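Long-range contacts in prolyl 4-hydroxylase (Paramecium bursaria Chlorella virus 1, PDB 5C5T), which probably hydroxylates proline residues in collagen-like sequences, using 2-oxoglutarate, molecular oxygen and an iron centre, with ascorbate as a likely cofactor: residues Leu45-Asp51 with Lys184-Ser188; Ser85-Met91 with Asp123-Tyr129; Asp151-Leu157 with Ala220-Ala226. One frame throughout, in Å; residues are numbered along the deposited sequence.

Contact 1. Residues Leu45-Asp51 with Lys184-Ser188; sequences LSDIECD and KKGTS
K185 lays its long side chain against D47, C50 and D51, joining the capped N-terminus of helix 47-59 to a type II beta turn that runs from K184 to T187. The lysine leaves the turn with CG anti to its own backbone N (chi1 -170°) and stays extended as far as CE. Along that length its aliphatic part serves as the packing surface: CD sits 3.7 Å from D47 CG, and CE is 3.9 Å from C50 CB. A bend at the last torsion, chi4 86°, then swings the amine out of line and onto D51, whose side chain K185 crosses at about a right angle. The salt bridge that results is short, with K185 NZ 2.7 Å from D51 OD1, met on the syn side of the carboxylate though somewhat out of its plane. The same amine donates to the carbonyl of L161, so two acceptors grip it. D47, by contrast, offers its carboxylate beside the methylenes and engages the turn through a water, which donates both to D47 OD1 and to K185 O.

The helix start is organised by a capping box. E49 N donates to S46 OG, and S46 N returns the bond to E49 OE1, which it meets from above the carboxylate plane. K100, on helix 96-109, pairs with the other oxygen of E49.

G186 takes the third place of the turn with a positive phi, and its backbone comes so near the helix that C50 SG lies 3.6 Å from G186 N. Here the backbones join directly: L45 N donates to G186 O at 3.0 Å, nearly straight at 163°.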
loop_
_atom_site.group_PDB
_atom_site.type_symbol
_atom_site.label_atom_id
_atom_site.label_comp_id
_atom_site.label_asym_id
_atom_site.label_seq_id
_atom_site.Cartn_x
_atom_site.Cartn_y
_atom_site.Cartn_z
ATOM N N LEU A 45 7.531 10.409 2.253
ATOM C CA LEU A 45 8.452 10.881 1.188
ATOM C C LEU A 45 8.328 12.354 1.008
ATOM O O LEU A 45 7.230 12.882 1.185
ATOM C CB LEU A 45 8.166 10.213 -0.161
ATOM C CG LEU A 45 8.442 8.712 -0.291
ATOM C CD1 LEU A 45 8.106 8.204 -1.704
ATOM C CD2 LEU A 45 9.892 8.360 0.108
ATOM N N SER A 46 9.407 13.038 0.592
ATOM C CA SER A 46 9.240 14.436 0.194
ATOM C C SER A 46 8.467 14.569 -1.117
ATOM O O SER A 46 8.336 13.612 -1.897
ATOM C CB SER A 46 10.572 15.127 0.046
ATOM O OG SER A 46 11.205 14.699 -1.157
ATOM N N ASP A 47 7.969 15.761 -1.365
ATOM C CA ASP A 47 7.260 16.031 -2.611
ATOM C C ASP A 47 8.181 15.766 -3.830
ATOM O O ASP A 47 7.755 15.153 -4.809
ATOM C CB ASP A 47 6.726 17.467 -2.666
ATOM C CG ASP A 47 5.486 17.699 -1.782
ATOM O OD1 ASP A 47 5.078 16.813 -1.008
ATOM O OD2 ASP A 47 4.891 18.798 -1.875
ATOM N N ILE A 48 9.431 16.191 -3.786
ATOM C CA ILE A 48 10.243 16.021 -4.999
ATOM C C ILE A 48 10.606 14.519 -5.160
ATOM O O ILE A 48 10.655 14.055 -6.305
ATOM C CB ILE A 48 11.454 16.953 -5.038
ATOM C CG1 ILE A 48 12.544 16.478 -4.123
ATOM C CG2 ILE A 48 11.046 18.383 -4.736
ATOM C CD1 ILE A 48 13.537 15.676 -4.889
ATOM N N GLU A 49 10.775 13.759 -4.070
ATOM C CA GLU A 49 10.958 12.294 -4.142
ATOM C C GLU A 49 9.755 11.611 -4.799
ATOM O O GLU A 49 9.941 10.725 -5.649
ATOM C CB GLU A 49 11.194 11.694 -2.750
ATOM C CG GLU A 49 12.585 11.971 -2.184
ATOM C CD GLU A 49 12.709 11.667 -0.717
ATOM O OE1 GLU A 49 11.677 11.501 -0.016
ATOM O OE2 GLU A 49 13.866 11.593 -0.246
ATOM N N CYS A 50 8.516 12.002 -4.436
ATOM C CA CYS A 50 7.350 11.484 -5.142
ATOM C C CYS A 50 7.383 11.764 -6.644
ATOM O O CYS A 50 7.084 10.888 -7.463
ATOM C CB CYS A 50 6.069 12.035 -4.511
ATOM S SG CYS A 50 5.739 11.563 -2.792
ATOM N N ASP A 51 7.790 12.973 -7.024
ATOM C CA ASP A 51 7.787 13.326 -8.434
ATOM C C ASP A 51 8.851 12.541 -9.199
ATOM O O ASP A 51 8.598 12.121 -10.327
ATOM C CB ASP A 51 8.026 14.826 -8.620
ATOM C CG ASP A 51 6.839 15.682 -8.170
ATOM O OD1 ASP A 51 5.672 15.207 -8.063
ATOM O OD2 ASP A 51 7.103 16.879 -7.952
ATOM N N LYS A 184 -2.799 12.254 0.066
ATOM C CA LYS A 184 -1.966 13.466 0.196
ATOM C C LYS A 184 -0.552 13.109 -0.261
ATOM O O LYS A 184 -0.016 12.125 0.225
ATOM C CB LYS A 184 -1.928 13.967 1.639
ATOM C CG LYS A 184 -1.127 15.268 1.866
ATOM C CD LYS A 184 -1.128 15.666 3.355
ATOM C CE LYS A 184 -0.532 17.072 3.541
ATOM N NZ LYS A 184 -0.264 17.400 4.992
ATOM N N LYS A 185 0.057 13.913 -1.152
ATOM C CA LYS A 185 1.392 13.663 -1.655
ATOM C C LYS A 185 2.374 13.488 -0.521
ATOM O O LYS A 185 2.496 14.338 0.390
ATOM C CB LYS A 185 1.834 14.808 -2.574
ATOM C CG LYS A 185 3.094 14.542 -3.345
ATOM C CD LYS A 185 3.449 15.758 -4.197
ATOM C CE LYS A 185 4.335 15.442 -5.341
ATOM N NZ LYS A 185 3.476 14.999 -6.480
ATOM N N GLY A 186 3.043 12.336 -0.546
ATOM C CA GLY A 186 4.058 12.025 0.406
ATOM C C GLY A 186 3.645 11.252 1.632
ATOM O O GLY A 186 4.519 10.817 2.366
ATOM N N THR A 187 2.345 11.173 1.882
ATOM C CA THR A 187 1.784 10.470 3.033
ATOM C C THR A 187 1.775 8.988 2.792
ATOM O O THR A 187 1.467 8.548 1.699
ATOM C CB THR A 187 0.352 10.945 3.305
ATOM O OG1 THR A 187 0.344 12.347 3.694
ATOM C CG2 THR A 187 -0.354 10.133 4.363
ATOM N N SER A 188 2.123 8.235 3.825
ATOM C CA SER A 188 1.994 6.770 3.767
ATOM C C SER A 188 0.863 6.293 4.672
ATOM O O SER A 188 0.538 6.909 5.708
ATOM C CB SER A 188 3.311 6.043 4.159
ATOM O OG SER A 188 3.679 6.325 5.502
HETATM O O HOH W 1 2.688 17.023 0.332
#

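Contact 2. Residues Ser85-Met91 with Asp123-Tyr129; sequences SEQTWFM and DVQVARY. With AKG (2-oxoglutaric acid), chain C.
E86 to F90 pair with V124 to R128 as antiparallel strands at the edge of the large sheet, and backbone bonds carry most of the contact. E86 and R128 exchange two of them, T88 and V126 two more, and F90 N adds a fifth to V124 O at 2.9 Å. A water bridges F90 O and V124 N just beyond.

Contacts with rings come next. Q125 CB lies over one face of W89, 3.8 Å from the centroid of its six-membered ring, while D123 O meets that ring at its edge, 3.3 Å from W89 CZ3. S85 CB similarly sits over a face of Y129, 4.2 Å from the ring centroid. On the other side of the strands, F90 CE1 packs on V126 CG2 at 3.6 Å, against helix 47-59, whose A57 touches both.

Among polar side chains, Q87 bends at chi2 and donates to S85 OG, and that hydroxyl shares a water with Y129 OH. E86 and R128 are near each other but find their partners apart, E86 at Q133 and R128 in a salt bridge with E216. Q125 accepts from N221.

Y129 OH lies 2.7 Å from O3 of 2-oxoglutarate, a weak hydrogen bond. S85 and its water, with the serine's CB on the ring, form a second shell that probably helps position this tyrosine.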
loop_
_atom_site.group_PDB
_atom_site.type_symbol
_atom_site.label_atom_id
_atom_site.label_comp_id
_atom_site.label_asym_id
_atom_site.label_seq_id
_atom_site.Cartn_x
_atom_site.Cartn_y
_atom_site.Cartn_z
ATOM N N SER A 85 -6.989 -0.104 -12.958
ATOM C CA SER A 85 -5.820 0.784 -12.818
ATOM C C SER A 85 -4.709 0.259 -13.745
ATOM O O SER A 85 -4.836 -0.824 -14.329
ATOM C CB SER A 85 -5.305 0.852 -11.380
ATOM O OG SER A 85 -4.823 -0.412 -10.964
ATOM N N GLU A 86 -3.661 1.059 -13.896
ATOM C CA GLU A 86 -2.439 0.696 -14.638
ATOM C C GLU A 86 -1.363 0.473 -13.588
ATOM O O GLU A 86 -1.414 1.118 -12.550
ATOM C CB GLU A 86 -2.046 1.826 -15.583
ATOM C CG GLU A 86 -3.031 2.048 -16.702
ATOM C CD GLU A 86 -4.304 2.720 -16.239
ATOM O OE1 GLU A 86 -4.238 3.808 -15.585
ATOM O OE2 GLU A 86 -5.378 2.143 -16.539
ATOM N N GLN A 87 -0.451 -0.471 -13.825
ATOM C CA GLN A 87 0.623 -0.773 -12.876
ATOM C C GLN A 87 1.993 -1.008 -13.506
ATOM O O GLN A 87 2.111 -1.476 -14.635
ATOM C CB GLN A 87 0.285 -2.009 -12.053
ATOM C CG GLN A 87 -1.058 -1.947 -11.339
ATOM C CD GLN A 87 -2.059 -2.815 -12.037
ATOM O OE1 GLN A 87 -1.772 -3.972 -12.339
ATOM N NE2 GLN A 87 -3.227 -2.262 -12.329
ATOM N N THR A 88 3.044 -0.720 -12.750
ATOM C CA THR A 88 4.364 -1.204 -13.103
ATOM C C THR A 88 5.131 -1.644 -11.859
ATOM O O THR A 88 4.740 -1.310 -10.727
ATOM C CB THR A 88 5.148 -0.139 -13.908
ATOM O OG1 THR A 88 6.346 -0.709 -14.420
ATOM C CG2 THR A 88 5.467 1.124 -13.070
ATOM N N TRP A 89 6.148 -2.473 -12.067
ATOM C CA TRP A 89 6.989 -3.011 -10.984
ATOM C C TRP A 89 8.443 -2.576 -11.055
ATOM O O TRP A 89 9.004 -2.507 -12.130
ATOM C CB TRP A 89 6.991 -4.536 -10.983
ATOM C CG TRP A 89 5.647 -5.164 -10.790
ATOM C CD1 TRP A 89 4.789 -5.562 -11.772
ATOM C CD2 TRP A 89 5.031 -5.552 -9.530
ATOM N NE1 TRP A 89 3.673 -6.161 -11.212
ATOM C CE2 TRP A 89 3.790 -6.145 -9.843
ATOM C CE3 TRP A 89 5.406 -5.458 -8.195
ATOM C CZ2 TRP A 89 2.918 -6.614 -8.853
ATOM C CZ3 TRP A 89 4.532 -5.933 -7.202
ATOM C CH2 TRP A 89 3.327 -6.519 -7.541
ATOM N N PHE A 90 9.055 -2.376 -9.888
ATOM C CA PHE A 90 10.464 -1.995 -9.782
ATOM C C PHE A 90 11.273 -3.144 -9.212
ATOM O O PHE A 90 10.845 -3.814 -8.241
ATOM C CB PHE A 90 10.619 -0.764 -8.886
ATOM C CG PHE A 90 10.189 0.518 -9.534
ATOM C CD1 PHE A 90 8.867 0.845 -9.592
ATOM C CD2 PHE A 90 11.097 1.384 -10.113
ATOM C CE1 PHE A 90 8.430 1.978 -10.219
ATOM C CE2 PHE A 90 10.661 2.581 -10.722
ATOM C CZ PHE A 90 9.308 2.868 -10.771
ATOM N N MET A 91 12.412 -3.419 -9.853
ATOM C CA MET A 91 13.383 -4.361 -9.336
ATOM C C MET A 91 14.052 -3.808 -8.087
ATOM O O MET A 91 14.103 -2.587 -7.906
ATOM C CB MET A 91 14.435 -4.690 -10.379
ATOM C CG MET A 91 13.859 -5.289 -11.672
ATOM S SD MET A 91 13.079 -6.887 -11.423
ATOM C CE MET A 91 11.358 -6.519 -11.495
ATOM N N ASP A 123 8.919 -6.810 -4.472
ATOM C CA ASP A 123 9.219 -5.694 -5.377
ATOM C C ASP A 123 8.131 -4.626 -5.258
ATOM O O ASP A 123 6.951 -4.948 -5.212
ATOM C CB ASP A 123 9.282 -6.162 -6.813
ATOM C CG ASP A 123 10.472 -7.054 -7.104
ATOM O OD1 ASP A 123 11.343 -7.221 -6.234
ATOM O OD2 ASP A 123 10.512 -7.601 -8.225
ATOM N N VAL A 124 8.507 -3.349 -5.300
ATOM C CA VAL A 124 7.527 -2.280 -5.196
ATOM C C VAL A 124 6.732 -2.144 -6.514
ATOM O O VAL A 124 7.298 -2.235 -7.613
ATOM C CB VAL A 124 8.229 -0.956 -4.830
ATOM C CG1 VAL A 124 7.331 0.239 -4.989
ATOM C CG2 VAL A 124 8.790 -1.022 -3.418
ATOM N N GLN A 125 5.413 -1.945 -6.361
ATOM C CA GLN A 125 4.492 -1.669 -7.447
ATOM C C GLN A 125 4.097 -0.199 -7.406
ATOM O O GLN A 125 3.798 0.350 -6.324
ATOM C CB GLN A 125 3.248 -2.523 -7.331
ATOM C CG GLN A 125 2.219 -2.356 -8.432
ATOM C CD GLN A 125 0.859 -2.840 -7.981
ATOM O OE1 GLN A 125 0.155 -2.144 -7.254
ATOM N NE2 GLN A 125 0.475 -4.025 -8.422
ATOM N N VAL A 126 4.112 0.468 -8.566
ATOM C CA VAL A 126 3.494 1.799 -8.675
ATOM C C VAL A 126 2.235 1.663 -9.544
ATOM O O VAL A 126 2.274 1.042 -10.614
ATOM C CB VAL A 126 4.502 2.857 -9.239
ATOM C CG1 VAL A 126 3.798 4.184 -9.603
ATOM C CG2 VAL A 126 5.670 3.069 -8.228
ATOM N N ALA A 127 1.105 2.207 -9.069
ATOM C CA ALA A 127 -0.141 2.120 -9.780
ATOM C C ALA A 127 -0.758 3.488 -9.978
ATOM O O ALA A 127 -0.597 4.369 -9.137
ATOM C CB ALA A 127 -1.160 1.223 -9.001
ATOM N N ARG A 128 -1.530 3.615 -11.055
ATOM C CA ARG A 128 -2.168 4.879 -11.424
ATOM C C ARG A 128 -3.637 4.683 -11.740
ATOM O O ARG A 128 -4.029 3.702 -12.378
ATOM C CB ARG A 128 -1.473 5.502 -12.643
ATOM C CG ARG A 128 -2.170 6.796 -13.175
ATOM C CD ARG A 128 -1.202 7.575 -14.078
ATOM N NE ARG A 128 -1.750 8.854 -14.561
ATOM C CZ ARG A 128 -2.444 8.964 -15.686
ATOM N NH1 ARG A 128 -2.715 7.883 -16.408
ATOM N NH2 ARG A 128 -2.891 10.154 -16.076
ATOM N N TYR A 129 -4.429 5.643 -11.266
ATOM C CA TYR A 129 -5.849 5.743 -11.506
ATOM C C TYR A 129 -6.190 7.038 -12.262
ATOM O O TYR A 129 -5.903 8.144 -11.773
ATOM C CB TYR A 129 -6.626 5.769 -10.202
ATOM C CG TYR A 129 -6.435 4.625 -9.265
ATOM C CD1 TYR A 129 -7.236 3.515 -9.310
ATOM C CD2 TYR A 129 -5.436 4.667 -8.307
ATOM C CE1 TYR A 129 -7.069 2.461 -8.411
ATOM C CE2 TYR A 129 -5.270 3.633 -7.396
ATOM C CZ TYR A 129 -6.088 2.537 -7.467
ATOM O OH TYR A 129 -5.920 1.515 -6.580
HETATM C C1 AKG C . -3.914 -2.057 -3.562
HETATM O O1 AKG C . -3.211 -1.710 -4.561
HETATM O O2 AKG C . -3.858 -3.252 -3.170
HETATM C C2 AKG C . -4.879 -1.081 -2.948
HETATM O O5 AKG C . -5.723 -1.519 -2.214
HETATM C C3 AKG C . -4.775 0.417 -3.279
HETATM C C4 AKG C . -5.753 1.245 -2.486
HETATM C C5 AKG C . -5.931 2.627 -3.059
HETATM O O3 AKG C . -5.706 2.842 -4.283
HETATM O O4 AKG C . -6.287 3.570 -2.288
HETATM O O HOH W 2 -4.272 -0.306 -8.277
HETATM O O HOH W 3 11.299 -2.964 -5.562
#

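Contact 3. Residues Asp151-Leu157 with Ala220-Ala226; sequences DQRLATL and ANQWIRA. With AKG (2-oxoglutaric acid), chain C.
A classic beta bulge, in which L154 and A155 both face I224, interrupts two antiparallel core strands of the double-stranded beta-helix found in 2-oxoglutarate oxygenases. I224 O accepts from L154 N at 2.6 Å and only weakly from A155 N; beyond the bulge L157 and Q222 exchange a regular pair of bonds.

W223 is sandwiched. R153, extended from CG to NE, lies flat on one face of the indole, planes 9° apart and R153 CZ 3.9 Å from the centroid of the six-membered ring, in a cation-pi stack; N221 CB covers the opposite face. At the edge, in plane, O2 of 2-oxoglutarate lies 3.5 Å from W223 CZ2. W223 NE1 and T156 OG1 both bond D140, a ligand of the zinc, so this pair is second shell to the metal. N221 ND2 donates weakly to O1 of 2-oxoglutarate at 3.0 Å and also bonds Q125.

R153 NE and R225 NE both form salt bridges to E122, which probably offsets the closeness of the two guanidinium groups. R225 NH1 also donates to D151 O at 2.9 Å, with R153 CG over the face of the R225 guanidinium.

Strand 120-129 adjoins strand 217-225, and strand 188-192 adjoins strand 153-160. On the sheet side bearing A155, L157 and I224, helix 96-109 closes over L157 and I224 through T105, while F190 touches A155 and I224.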
loop_
_atom_site.group_PDB
_atom_site.type_symbol
_atom_site.label_atom_id
_atom_site.label_comp_id
_atom_site.label_asym_id
_atom_site.label_seq_id
_atom_site.Cartn_x
_atom_site.Cartn_y
_atom_site.Cartn_z
ATOM N N ASP A 151 4.167 -17.812 2.059
ATOM C CA ASP A 151 4.670 -16.483 1.743
ATOM C C ASP A 151 3.528 -15.457 1.753
ATOM O O ASP A 151 3.540 -14.461 0.990
ATOM C CB ASP A 151 5.335 -16.481 0.394
ATOM C CG ASP A 151 4.382 -16.887 -0.731
ATOM O OD1 ASP A 151 3.291 -17.419 -0.426
ATOM O OD2 ASP A 151 4.729 -16.672 -1.915
ATOM N N GLN A 152 2.548 -15.705 2.625
ATOM C CA GLN A 152 1.406 -14.814 2.784
ATOM C C GLN A 152 1.856 -13.367 2.977
ATOM O O GLN A 152 2.786 -13.120 3.750
ATOM C CB GLN A 152 0.610 -15.249 4.001
ATOM C CG GLN A 152 -0.590 -14.384 4.367
ATOM C CD GLN A 152 -1.810 -14.606 3.430
ATOM O OE1 GLN A 152 -1.740 -14.368 2.244
ATOM N NE2 GLN A 152 -2.895 -15.103 3.985
ATOM N N ARG A 153 1.184 -12.427 2.321
ATOM C CA ARG A 153 1.376 -11.004 2.622
ATOM C C ARG A 153 0.916 -10.698 4.060
ATOM O O ARG A 153 -0.204 -11.007 4.449
ATOM C CB ARG A 153 0.633 -10.122 1.644
ATOM C CG ARG A 153 1.269 -10.025 0.258
ATOM C CD ARG A 153 0.521 -9.117 -0.640
ATOM N NE ARG A 153 1.099 -9.064 -1.968
ATOM C CZ ARG A 153 0.425 -8.726 -3.061
ATOM N NH1 ARG A 153 -0.866 -8.435 -2.951
ATOM N NH2 ARG A 153 1.044 -8.684 -4.254
ATOM N N LEU A 154 1.827 -10.167 4.869
ATOM C CA LEU A 154 1.492 -9.832 6.263
ATOM C C LEU A 154 1.068 -8.388 6.488
ATOM O O LEU A 154 0.313 -8.116 7.430
ATOM C CB LEU A 154 2.665 -10.158 7.146
ATOM C CG LEU A 154 3.169 -11.591 7.096
ATOM C CD1 LEU A 154 4.374 -11.720 7.963
ATOM C CD2 LEU A 154 2.154 -12.559 7.577
ATOM N N ALA A 155 1.550 -7.491 5.654
ATOM C CA ALA A 155 1.293 -6.081 5.836
ATOM C C ALA A 155 1.543 -5.327 4.543
ATOM O O ALA A 155 2.206 -5.831 3.594
ATOM C CB ALA A 155 2.158 -5.522 6.998
ATOM N N THR A 156 1.018 -4.118 4.505
ATOM C CA THR A 156 1.144 -3.199 3.386
ATOM C C THR A 156 1.608 -1.825 3.832
ATOM O O THR A 156 1.047 -1.286 4.759
ATOM C CB THR A 156 -0.212 -3.001 2.660
ATOM O OG1 THR A 156 -0.810 -4.271 2.278
ATOM C CG2 THR A 156 -0.104 -2.084 1.430
ATOM N N LEU A 157 2.597 -1.240 3.127
ATOM C CA LEU A 157 2.956 0.163 3.282
ATOM C C LEU A 157 2.707 0.803 1.909
ATOM O O LEU A 157 3.332 0.473 0.925
ATOM C CB LEU A 157 4.370 0.331 3.801
ATOM C CG LEU A 157 4.630 1.787 4.222
ATOM C CD1 LEU A 157 5.506 1.963 5.463
ATOM C CD2 LEU A 157 5.184 2.528 3.029
ATOM N N ALA A 220 2.457 4.059 -4.539
ATOM C CA ALA A 220 3.493 3.028 -4.435
ATOM C C ALA A 220 3.152 2.034 -3.316
ATOM O O ALA A 220 2.852 2.424 -2.186
ATOM C CB ALA A 220 4.838 3.658 -4.210
ATOM N N ASN A 221 3.061 0.756 -3.697
ATOM C CA ASN A 221 2.758 -0.337 -2.756
ATOM C C ASN A 221 3.971 -1.128 -2.410
ATOM O O ASN A 221 4.605 -1.743 -3.281
ATOM C CB ASN A 221 1.717 -1.310 -3.351
ATOM C CG ASN A 221 0.331 -0.759 -3.348
ATOM O OD1 ASN A 221 -0.178 -0.344 -2.332
ATOM N ND2 ASN A 221 -0.326 -0.817 -4.509
ATOM N N GLN A 222 4.305 -1.116 -1.127
ATOM C CA GLN A 222 5.367 -1.998 -0.564
ATOM C C GLN A 222 4.701 -3.095 0.271
ATOM O O GLN A 222 4.249 -2.842 1.368
ATOM C CB GLN A 222 6.358 -1.212 0.278
ATOM C CG GLN A 222 7.398 -2.096 0.966
ATOM C CD GLN A 222 8.304 -2.840 -0.015
ATOM O OE1 GLN A 222 9.279 -2.285 -0.519
ATOM N NE2 GLN A 222 7.941 -4.068 -0.345
ATOM N N TRP A 223 4.622 -4.298 -0.265
ATOM C CA TRP A 223 4.059 -5.422 0.473
ATOM C C TRP A 223 5.183 -6.145 1.239
ATOM O O TRP A 223 6.316 -6.222 0.805
ATOM C CB TRP A 223 3.237 -6.381 -0.463
ATOM C CG TRP A 223 1.911 -5.785 -0.896
ATOM C CD1 TRP A 223 0.854 -5.508 -0.077
ATOM C CD2 TRP A 223 1.509 -5.375 -2.218
ATOM N NE1 TRP A 223 -0.166 -4.953 -0.801
ATOM C CE2 TRP A 223 0.207 -4.861 -2.117
ATOM C CE3 TRP A 223 2.133 -5.376 -3.480
ATOM C CZ2 TRP A 223 -0.504 -4.338 -3.228
ATOM C CZ3 TRP A 223 1.424 -4.879 -4.588
ATOM C CH2 TRP A 223 0.116 -4.347 -4.451
ATOM N N ILE A 224 4.793 -6.660 2.398
ATOM C CA ILE A 224 5.614 -7.349 3.388
ATOM C C ILE A 224 5.095 -8.792 3.477
ATOM O O ILE A 224 3.914 -9.022 3.781
ATOM C CB ILE A 224 5.519 -6.589 4.735
ATOM C CG1 ILE A 224 5.967 -5.130 4.503
ATOM C CG2 ILE A 224 6.386 -7.267 5.862
ATOM C CD1 ILE A 224 5.312 -4.114 5.379
ATOM N N ARG A 225 5.966 -9.728 3.159
ATOM C CA ARG A 225 5.636 -11.136 3.103
ATOM C C ARG A 225 6.279 -12.047 4.159
ATOM O O ARG A 225 7.413 -11.846 4.576
ATOM C CB ARG A 225 6.046 -11.708 1.747
ATOM C CG ARG A 225 5.126 -11.261 0.646
ATOM C CD ARG A 225 5.302 -12.142 -0.520
ATOM N NE ARG A 225 4.541 -11.679 -1.652
ATOM C CZ ARG A 225 3.496 -12.301 -2.189
ATOM N NH1 ARG A 225 3.025 -13.431 -1.675
ATOM N NH2 ARG A 225 2.910 -11.764 -3.249
ATOM N N ALA A 226 5.516 -13.033 4.596
ATOM C CA ALA A 226 6.053 -14.115 5.418
ATOM C C ALA A 226 7.168 -14.873 4.666
ATOM O O ALA A 226 7.201 -14.890 3.428
ATOM C CB ALA A 226 4.921 -15.088 5.833
HETATM C C1 AKG C . -3.914 -2.057 -3.562
HETATM O O1 AKG C . -3.211 -1.710 -4.561
HETATM O O2 AKG C . -3.858 -3.252 -3.170
HETATM C C2 AKG C . -4.879 -1.081 -2.948
HETATM O O5 AKG C . -5.723 -1.519 -2.214
HETATM C C3 AKG C . -4.775 0.417 -3.279
HETATM C C4 AKG C . -5.753 1.245 -2.486
HETATM C C5 AKG C . -5.931 2.627 -3.059
HETATM O O3 AKG C . -5.706 2.842 -4.283
HETATM O O4 AKG C . -6.287 3.570 -2.288
HETATM O O HOH W 4 0.885 -15.583 -1.165
#

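How the contacts relate
Contacts 2 and 3 belong to one sheet, where strands 120-129 and 217-225 are neighbours: Q125 O lies 2.8 Å from N221 N, a probable hydrogen bond, and both contacts touch 2-oxoglutarate at different ends, contact 2 at O3 and contact 3 around O1 and O2. Contact 3 is the buried core, built round one arginine-indole stack, with D140, a zinc ligand, shared by two of its side chains; contact 2, at the sheet's edge, is partly buried. Both are backbone-paired strands, but contact 2 adds CH-pi contacts where contact 3 adds cation-pi and salt bridges. Contact 1, toward the surface, works by a lysine, helix capping and a turn. It still meets contact 3, where S188 packs on L157.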